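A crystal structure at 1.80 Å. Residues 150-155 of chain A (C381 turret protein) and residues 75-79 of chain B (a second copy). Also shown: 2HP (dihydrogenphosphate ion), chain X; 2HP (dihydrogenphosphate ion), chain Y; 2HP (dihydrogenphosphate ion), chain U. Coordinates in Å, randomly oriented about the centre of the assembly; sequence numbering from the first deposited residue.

Chain A (150-155) EKGNRI
Chain B (75-79) LQEGL

Which hydrogen bond joins the two stretches? There is one, given by A:Asn153, the residue with the most surface covered here. Its CA-to-CB bond points toward chain B, and with chi1 at -76° (m) and chi2 at -24° the amide reaches the backbone of the other copy, where ND2 of A:Asn153 donates to O of B:Glu77 at 2.8 Å. The N-H...O angle of 135° is well short of straight. OD1 of A:Asn153 lies 3.2 Å from that same O of B:Glu77, but both are acceptors and no bond joins them; OD1 is satisfied elsewhere in the structure.

How does the backbone of chain A present this asparagine? A type I' turn runs from A:Glu150 to A:Asn153, closed by N of A:Asn153 donating to O of A:Glu150 at 3.1 Å. Its corners, A:Lys151 (phi/psi 63/26) and A:Gly152 (76/19), both have positive phi, which glycine accepts readily. The chain then extends through A:Asn153 (-77/163), A:Arg154 (-133/165) and A:Ile155 (-78/126), with the CA-to-CB bond of A:Ile155 pointing away from the chain B stretch.

What does B:Glu77 add beyond its carbonyl? It covers the second-largest area, with phi/psi -70/152 and chi1 -71° (m), chi2 -165° (t), chi3 -34°. Its CA-to-CB bond points toward chain A, yet OE1 of B:Glu77 comes no closer than 3.8 Å to O of A:Arg154. Buried by the contact, this OE1 has no partner anywhere in the model. The CA-to-CB bond of A:Arg154 points sideways; with chi1 53° (p) and chi2 and chi3 t, its NH1 donates to O2 of the chain Y phosphate at 2.8 Å, nearly straight at 172°.

Which CA atoms lie nearest each other across the contact? The CA atoms of A:Asn153 and B:Gly78 are 6.2 Å apart, and OD1 of A:Asn153 lies 3.6 Å from CA of B:Gly78. B:Gly78, at phi/psi 148/-177, begins a strand; a CB there would jam against the preceding carbonyl and come within 2.5 Å of O2 of the chain X phosphate. That phosphate oxygen accepts from N of B:Leu79 at 2.7 Å. B:Gln76 (-57/139; chi1 and chi2 t, chi3 83°) has its CA-to-CB bond toward chain A, and its OE1 lies 3.8 Å from CD of A:Lys151. The lysine, with chi1 m, chi2 and chi3 t and chi4 p, is exposed and poorly ordered, so this approach is loosely defined.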

# COMPACT_ATOMS: atom_id res chain seq x y z
N GLU A 150 -8.76 -3.99 9.09
CA GLU A 150 -7.42 -3.59 9.52
C GLU A 150 -6.59 -4.86 9.45
O GLU A 150 -7.05 -5.92 9.85
CB GLU A 150 -7.42 -3.12 10.97
CG GLU A 150 -8.48 -2.09 11.31
CD GLU A 150 -8.05 -0.69 10.95
OE1 GLU A 150 -8.20 -0.31 9.77
OE2 GLU A 150 -7.56 0.04 11.85
N LYS A 151 -5.39 -4.76 8.92
CA LYS A 151 -4.47 -5.87 9.02
C LYS A 151 -5.04 -7.08 8.29
O LYS A 151 -4.72 -8.23 8.61
CB LYS A 151 -4.22 -6.19 10.50
CG LYS A 151 -3.58 -5.03 11.26
CD LYS A 151 -3.63 -5.24 12.77
CE LYS A 151 -2.54 -4.44 13.48
NZ LYS A 151 -2.61 -2.97 13.22
N GLY A 152 -5.89 -6.80 7.30
CA GLY A 152 -6.37 -7.82 6.41
C GLY A 152 -7.42 -8.72 7.03
O GLY A 152 -7.66 -9.81 6.52
N ASN A 153 -8.05 -8.27 8.11
CA ASN A 153 -9.15 -9.04 8.67
C ASN A 153 -10.44 -8.88 7.88
O ASN A 153 -10.58 -7.97 7.08
CB ASN A 153 -9.37 -8.71 10.15
CG ASN A 153 -8.32 -9.36 11.02
OD1 ASN A 153 -7.71 -10.37 10.64
ND2 ASN A 153 -8.07 -8.78 12.19
N ARG A 154 -11.37 -9.78 8.11
CA ARG A 154 -12.65 -9.75 7.44
C ARG A 154 -13.72 -9.96 8.48
O ARG A 154 -13.43 -10.39 9.60
CB ARG A 154 -12.73 -10.90 6.43
CG ARG A 154 -12.42 -12.26 7.06
CD ARG A 154 -12.71 -13.41 6.08
NE ARG A 154 -12.27 -14.70 6.64
CZ ARG A 154 -12.31 -15.84 5.96
NH1 ARG A 154 -12.76 -15.85 4.73
NH2 ARG A 154 -11.91 -16.97 6.52
N ILE A 155 -14.94 -9.65 8.11
CA ILE A 155 -16.09 -10.07 8.90
C ILE A 155 -16.31 -11.54 8.57
O ILE A 155 -16.40 -11.90 7.39
CB ILE A 155 -17.34 -9.27 8.52
CG1 ILE A 155 -17.17 -7.80 8.94
CG2 ILE A 155 -18.60 -9.85 9.18
CD1 ILE A 155 -18.30 -6.91 8.43
N LEU B 75 -9.06 -13.12 21.41
CA LEU B 75 -7.89 -12.49 20.79
C LEU B 75 -8.31 -11.69 19.56
O LEU B 75 -9.36 -11.95 18.96
CB LEU B 75 -6.88 -13.54 20.35
CG LEU B 75 -6.41 -14.54 21.40
CD1 LEU B 75 -5.32 -15.40 20.82
CD2 LEU B 75 -5.92 -13.78 22.60
N GLN B 76 -7.48 -10.73 19.15
CA GLN B 76 -7.75 -10.03 17.91
C GLN B 76 -7.82 -11.09 16.81
O GLN B 76 -7.02 -12.02 16.81
CB GLN B 76 -6.61 -9.07 17.60
CG GLN B 76 -6.83 -8.24 16.35
CD GLN B 76 -5.77 -7.18 16.19
OE1 GLN B 76 -4.67 -7.44 15.69
NE2 GLN B 76 -6.08 -5.97 16.64
N GLU B 77 -8.76 -10.96 15.89
CA GLU B 77 -8.90 -11.99 14.86
C GLU B 77 -7.71 -11.95 13.92
O GLU B 77 -7.09 -10.90 13.74
CB GLU B 77 -10.21 -11.83 14.10
CG GLU B 77 -11.43 -12.18 14.96
CD GLU B 77 -12.70 -12.39 14.15
OE1 GLU B 77 -12.88 -11.68 13.12
OE2 GLU B 77 -13.52 -13.26 14.54
N GLY B 78 -7.37 -13.09 13.32
CA GLY B 78 -6.27 -13.14 12.38
C GLY B 78 -5.57 -14.48 12.42
O GLY B 78 -5.99 -15.40 13.15
N LEU B 79 -4.50 -14.62 11.64
CA LEU B 79 -3.72 -15.84 11.65
C LEU B 79 -2.48 -15.65 12.50
O LEU B 79 -1.67 -14.73 12.25
CB LEU B 79 -3.34 -16.21 10.21
CG LEU B 79 -2.45 -17.44 10.07
CD1 LEU B 79 -3.19 -18.68 10.56
CD2 LEU B 79 -2.03 -17.61 8.60
P 2HP X . -2.57 -12.24 9.66
O1 2HP X . -3.25 -12.72 8.40
O2 2HP X . -3.68 -12.25 10.68
O3 2HP X . -2.01 -10.81 9.40
O4 2HP X . -1.48 -13.26 10.12
P 2HP Y . -13.68 -19.39 3.28
O1 2HP Y . -13.62 -20.12 1.90
O2 2HP Y . -12.62 -18.33 3.38
O3 2HP Y . -13.31 -20.31 4.38
O4 2HP Y . -15.10 -18.79 3.47
P 2HP U . -12.60 -0.54 9.44
O1 2HP U . -13.16 -0.24 8.08
O2 2HP U . -13.04 0.67 10.20
O3 2HP U . -11.04 -0.63 9.34
O4 2HP U . -13.22 -1.80 10.13